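PDB 1RVK: isomerase/lactonizing enzyme from Agrobacterium tumefaciens, which is of unknown function but, as a member of the enolase superfamily, probably carries out a magnesium-dependent isomerase or lactonizing-type reaction on an acid substrate. Local coordinates for residues 103-108 against 287-292; 119-124 against 315-320. One frame throughout, in Å; residues are numbered along the deposited sequence.

Contact 1 (103-108 against 287-292); sequences VVDCAL and GGITPA
The carboxylate of Asp105 reaches out from helix 98-116 and grips Thr290 with both of its oxygens at the start of helix 289-301. OD2 of Asp105 accepts the backbone N-H of Thr290 at 2.9 Å in a nearly straight bond (173°), although the N-H comes to the syn side of OD2 from 27° out of the carboxylate plane. OD1 of Asp105 accepts a hydrogen bond from Thr290 OG1 at 2.7 Å, through its syn lone pair. CG of Asp105 stands anti to its own backbone N (chi1 -176°), which extends the acid away from its helix and across the Thr290 side chain at about a right angle. The N-cap position, Gly288, has no side chain, and this leaves room for Asp105 OD2 to lie 3.5 Å from Gly288 C. There the acid faces the opening turn of the helix, whose dipole and N-H groups would be expected to favour a negative charge.

This polar grip is the tight part of the contact. Beside it the packing is looser and apolar: SG of Cys106 meets CG1 of Ile289 at 3.9 Å, and the ring of Pro291 comes no nearer to Asp105 OD2 than 4.3 Å, at CD. Thr290, partly exposed, marks the more open side, yet its OG1 also receives a hydrogen bond from Trp109 NE1, so its hydroxyl has two hydrogen-bond partners.

The N-terminal-domain helix thus meets the N-terminal end of barrel helix 289-301. Trp82 of helix 78-89 touches Asp105 and Pro291 and bonds to Gly287 O, Val283 of helix 283-286 packs on both Cys106 and Ile289, and Ser50 of strand 47-52 backs Cys106.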
# COMPACT_ATOMS: atom_id res chain seq x y z
N VAL A 103 7.56 -9.01 -3.90
CA VAL A 103 8.29 -8.54 -5.07
C VAL A 103 8.45 -9.65 -6.11
O VAL A 103 8.32 -9.40 -7.31
CB VAL A 103 9.68 -8.00 -4.69
CG1 VAL A 103 10.28 -7.24 -5.87
CG2 VAL A 103 9.57 -7.09 -3.49
N VAL A 104 8.74 -10.86 -5.65
CA VAL A 104 8.90 -11.98 -6.56
C VAL A 104 7.59 -12.30 -7.27
O VAL A 104 7.56 -12.50 -8.48
CB VAL A 104 9.39 -13.24 -5.80
CG1 VAL A 104 9.44 -14.42 -6.75
CG2 VAL A 104 10.76 -12.99 -5.20
N ASP A 105 6.50 -12.34 -6.51
CA ASP A 105 5.18 -12.63 -7.07
C ASP A 105 4.81 -11.55 -8.08
O ASP A 105 4.27 -11.85 -9.14
CB ASP A 105 4.13 -12.69 -5.94
CG ASP A 105 2.76 -13.09 -6.44
OD1 ASP A 105 2.58 -14.26 -6.87
OD2 ASP A 105 1.84 -12.25 -6.40
N CYS A 106 5.10 -10.30 -7.75
CA CYS A 106 4.78 -9.20 -8.66
C CYS A 106 5.57 -9.29 -9.96
O CYS A 106 5.01 -9.07 -11.04
CB CYS A 106 5.02 -7.85 -7.98
SG CYS A 106 3.73 -7.41 -6.80
N ALA A 107 6.85 -9.61 -9.87
CA ALA A 107 7.69 -9.74 -11.06
C ALA A 107 7.16 -10.89 -11.93
O ALA A 107 7.20 -10.81 -13.16
CB ALA A 107 9.14 -10.02 -10.65
N LEU A 108 6.67 -11.95 -11.29
CA LEU A 108 6.13 -13.08 -12.03
C LEU A 108 4.86 -12.69 -12.78
O LEU A 108 4.63 -13.12 -13.91
CB LEU A 108 5.84 -14.25 -11.08
CG LEU A 108 6.81 -15.44 -11.04
CD1 LEU A 108 8.18 -15.08 -11.57
CD2 LEU A 108 6.88 -15.95 -9.61
N GLY A 287 2.18 -10.53 0.99
CA GLY A 287 3.10 -11.30 0.17
C GLY A 287 2.88 -11.39 -1.32
O GLY A 287 3.28 -12.37 -1.94
N GLY A 288 2.23 -10.38 -1.91
CA GLY A 288 2.04 -10.41 -3.35
C GLY A 288 0.62 -10.25 -3.86
O GLY A 288 -0.35 -10.19 -3.09
N ILE A 289 0.50 -10.17 -5.18
CA ILE A 289 -0.78 -10.03 -5.84
C ILE A 289 -1.60 -11.31 -5.65
O ILE A 289 -2.80 -11.25 -5.39
CB ILE A 289 -0.58 -9.75 -7.36
CG1 ILE A 289 -0.03 -8.33 -7.53
CG2 ILE A 289 -1.90 -9.89 -8.11
CD1 ILE A 289 0.43 -8.03 -8.95
N THR A 290 -0.94 -12.46 -5.75
CA THR A 290 -1.65 -13.73 -5.59
C THR A 290 -2.39 -13.81 -4.25
O THR A 290 -3.60 -14.02 -4.23
CB THR A 290 -0.67 -14.91 -5.76
OG1 THR A 290 -0.04 -14.81 -7.04
CG2 THR A 290 -1.42 -16.24 -5.68
N PRO A 291 -1.68 -13.64 -3.12
CA PRO A 291 -2.40 -13.71 -1.84
C PRO A 291 -3.35 -12.52 -1.62
O PRO A 291 -4.34 -12.64 -0.89
CB PRO A 291 -1.28 -13.77 -0.81
CG PRO A 291 -0.14 -13.06 -1.49
CD PRO A 291 -0.23 -13.59 -2.90
N ALA A 292 -3.07 -11.39 -2.25
CA ALA A 292 -3.95 -10.23 -2.11
C ALA A 292 -5.30 -10.57 -2.73
O ALA A 292 -6.35 -10.26 -2.17
CB ALA A 292 -3.34 -9.00 -2.79

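Contact 2 (119-124 against 315-320)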
# COMPACT_ATOMS: atom_id res chain seq x y z
N PRO A 119 -2.52 -6.43 -19.77
CA PRO A 119 -2.39 -5.75 -18.47
C PRO A 119 -2.71 -6.83 -17.44
O PRO A 119 -3.58 -7.68 -17.68
CB PRO A 119 -3.47 -4.68 -18.52
CG PRO A 119 -3.62 -4.39 -20.00
CD PRO A 119 -3.55 -5.78 -20.60
N VAL A 120 -2.03 -6.82 -16.30
CA VAL A 120 -2.29 -7.84 -15.29
C VAL A 120 -3.74 -7.96 -14.85
O VAL A 120 -4.26 -9.07 -14.72
CB VAL A 120 -1.36 -7.65 -14.06
CG1 VAL A 120 -1.87 -8.46 -12.86
CG2 VAL A 120 0.05 -8.10 -14.41
N TYR A 121 -4.43 -6.84 -14.64
CA TYR A 121 -5.81 -6.93 -14.19
C TYR A 121 -6.73 -7.56 -15.24
O TYR A 121 -7.73 -8.18 -14.89
CB TYR A 121 -6.34 -5.55 -13.75
CG TYR A 121 -6.82 -4.62 -14.85
CD1 TYR A 121 -8.18 -4.41 -15.07
CD2 TYR A 121 -5.91 -3.90 -15.62
CE1 TYR A 121 -8.62 -3.48 -16.02
CE2 TYR A 121 -6.34 -2.98 -16.57
CZ TYR A 121 -7.69 -2.77 -16.76
OH TYR A 121 -8.11 -1.81 -17.67
N LYS A 122 -6.37 -7.43 -16.51
CA LYS A 122 -7.16 -8.03 -17.59
C LYS A 122 -6.91 -9.54 -17.63
O LYS A 122 -7.79 -10.31 -18.03
CB LYS A 122 -6.80 -7.40 -18.93
CG LYS A 122 -7.28 -5.97 -19.11
CD LYS A 122 -8.79 -5.89 -19.32
CE LYS A 122 -9.22 -4.45 -19.58
NZ LYS A 122 -10.67 -4.31 -19.88
N LEU A 123 -5.71 -9.96 -17.23
CA LEU A 123 -5.35 -11.37 -17.20
C LEU A 123 -6.07 -12.06 -16.05
O LEU A 123 -6.51 -13.21 -16.17
CB LEU A 123 -3.84 -11.54 -17.01
CG LEU A 123 -2.94 -11.33 -18.23
CD1 LEU A 123 -1.49 -11.58 -17.83
CD2 LEU A 123 -3.35 -12.29 -19.34
N ILE A 124 -6.17 -11.36 -14.94
CA ILE A 124 -6.84 -11.88 -13.76
C ILE A 124 -8.33 -12.01 -14.07
O ILE A 124 -8.97 -13.00 -13.72
CB ILE A 124 -6.68 -10.93 -12.56
CG1 ILE A 124 -5.21 -10.88 -12.13
CG2 ILE A 124 -7.58 -11.37 -11.41
CD1 ILE A 124 -4.90 -9.80 -11.11
N ASN A 315 -0.81 -2.66 -6.55
CA ASN A 315 -2.05 -2.54 -5.81
C ASN A 315 -3.20 -2.07 -6.69
O ASN A 315 -4.34 -2.51 -6.50
CB ASN A 315 -1.87 -1.59 -4.62
CG ASN A 315 -1.02 -2.20 -3.52
OD1 ASN A 315 -1.37 -3.25 -2.97
ND2 ASN A 315 0.09 -1.56 -3.20
N LEU A 316 -2.90 -1.20 -7.64
CA LEU A 316 -3.94 -0.70 -8.54
C LEU A 316 -4.56 -1.84 -9.34
O LEU A 316 -5.77 -1.87 -9.56
CB LEU A 316 -3.35 0.35 -9.51
CG LEU A 316 -4.32 0.96 -10.52
CD1 LEU A 316 -5.50 1.60 -9.80
CD2 LEU A 316 -3.59 1.99 -11.37
N HIS A 317 -3.74 -2.79 -9.78
CA HIS A 317 -4.26 -3.90 -10.56
C HIS A 317 -5.18 -4.81 -9.74
O HIS A 317 -6.15 -5.35 -10.26
CB HIS A 317 -3.11 -4.69 -11.18
CG HIS A 317 -2.55 -4.06 -12.42
ND1 HIS A 317 -3.01 -4.37 -13.68
CD2 HIS A 317 -1.64 -3.07 -12.58
CE1 HIS A 317 -2.40 -3.60 -14.57
NE2 HIS A 317 -1.56 -2.81 -13.93
N VAL A 318 -4.87 -4.96 -8.45
CA VAL A 318 -5.72 -5.78 -7.59
C VAL A 318 -7.08 -5.08 -7.47
O VAL A 318 -8.13 -5.71 -7.57
CB VAL A 318 -5.11 -5.96 -6.18
CG1 VAL A 318 -6.10 -6.65 -5.25
CG2 VAL A 318 -3.83 -6.80 -6.28
N VAL A 319 -7.05 -3.77 -7.26
CA VAL A 319 -8.28 -3.00 -7.13
C VAL A 319 -9.12 -3.04 -8.42
O VAL A 319 -10.34 -3.16 -8.37
CB VAL A 319 -7.98 -1.53 -6.77
CG1 VAL A 319 -9.26 -0.69 -6.82
CG2 VAL A 319 -7.36 -1.46 -5.38
N ALA A 320 -8.46 -2.97 -9.57
CA ALA A 320 -9.16 -2.99 -10.85
C ALA A 320 -9.77 -4.35 -11.18
O ALA A 320 -10.74 -4.45 -11.93
CB ALA A 320 -8.21 -2.56 -11.96
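ND1 of His317 accepts the backbone N-H of Tyr121 at 3.0 Å, with a bent N-H...N angle of 141° and the donor close to the imidazole plane. The amide belongs to the first turn of helix 120-124, where no carbonyl of a preceding turn is on hand, and the histidine of the other helix supplies an acceptor instead. On the far side of the ring, NE2 makes a weak hydrogen bond to Leu367 O, consistent with a neutral imidazole that carries its proton on NE2.

Around this bond the side chains close in. Val120 sets its CB 3.7 Å from ND1 of His317, while CD2 of Tyr121 brings the edge of the phenol ring to 3.5 Å from the same nitrogen. The two rings cross obliquely, with planes at 56° and centroids 5.6 Å apart. CG of Tyr121 occupies the crowded position between its backbone N and carbonyl carbon (chi1 82°), which tips the ring toward the N-terminal end of its helix; Lys122 CG lies over one of its faces. Ala320, one turn after His317, adds an apolar touch, its CB 3.6 Å from CD1 of Tyr121. The phenol OH is held elsewhere, by Asp129, whose OD1 also forms a salt bridge with Lys122 NZ.

The axes of the two short helical segments approach to 8.6 Å and run in roughly the same direction. Helix 120-124 follows helix 98-116 in the N-terminal domain, and helix 313-321 follows strand 306-308 on the outside of the barrel. A short connecting helix laid against a late barrel helix in this way fits the two-domain enolase fold, a modified TIM barrel joined to an alpha+beta domain.

How the contacts relate
Contacts 1 and 2 lie with their centres about 12 Å apart, and their segments alternate along the chain: 103-108, 119-124, 287-292, 315-320. The first two come from consecutive helices, 98-116 and 120-124, of the N-terminal domain; the other two belong to barrel helix 289-301, which comes after strand 278-281 and the short helix 283-286, and barrel helix 313-321, which follows strand 306-308. Ile289 joins the contacts directly, its CG2 lying 4.1 Å from Val318 CG2 and 4.2 Å from Ile124 CD1. Two successive helices of one domain therefore dock on two neighbouring barrel helices, forming one continuous, largely buried interface through which the N-terminal domain packs on the barrel.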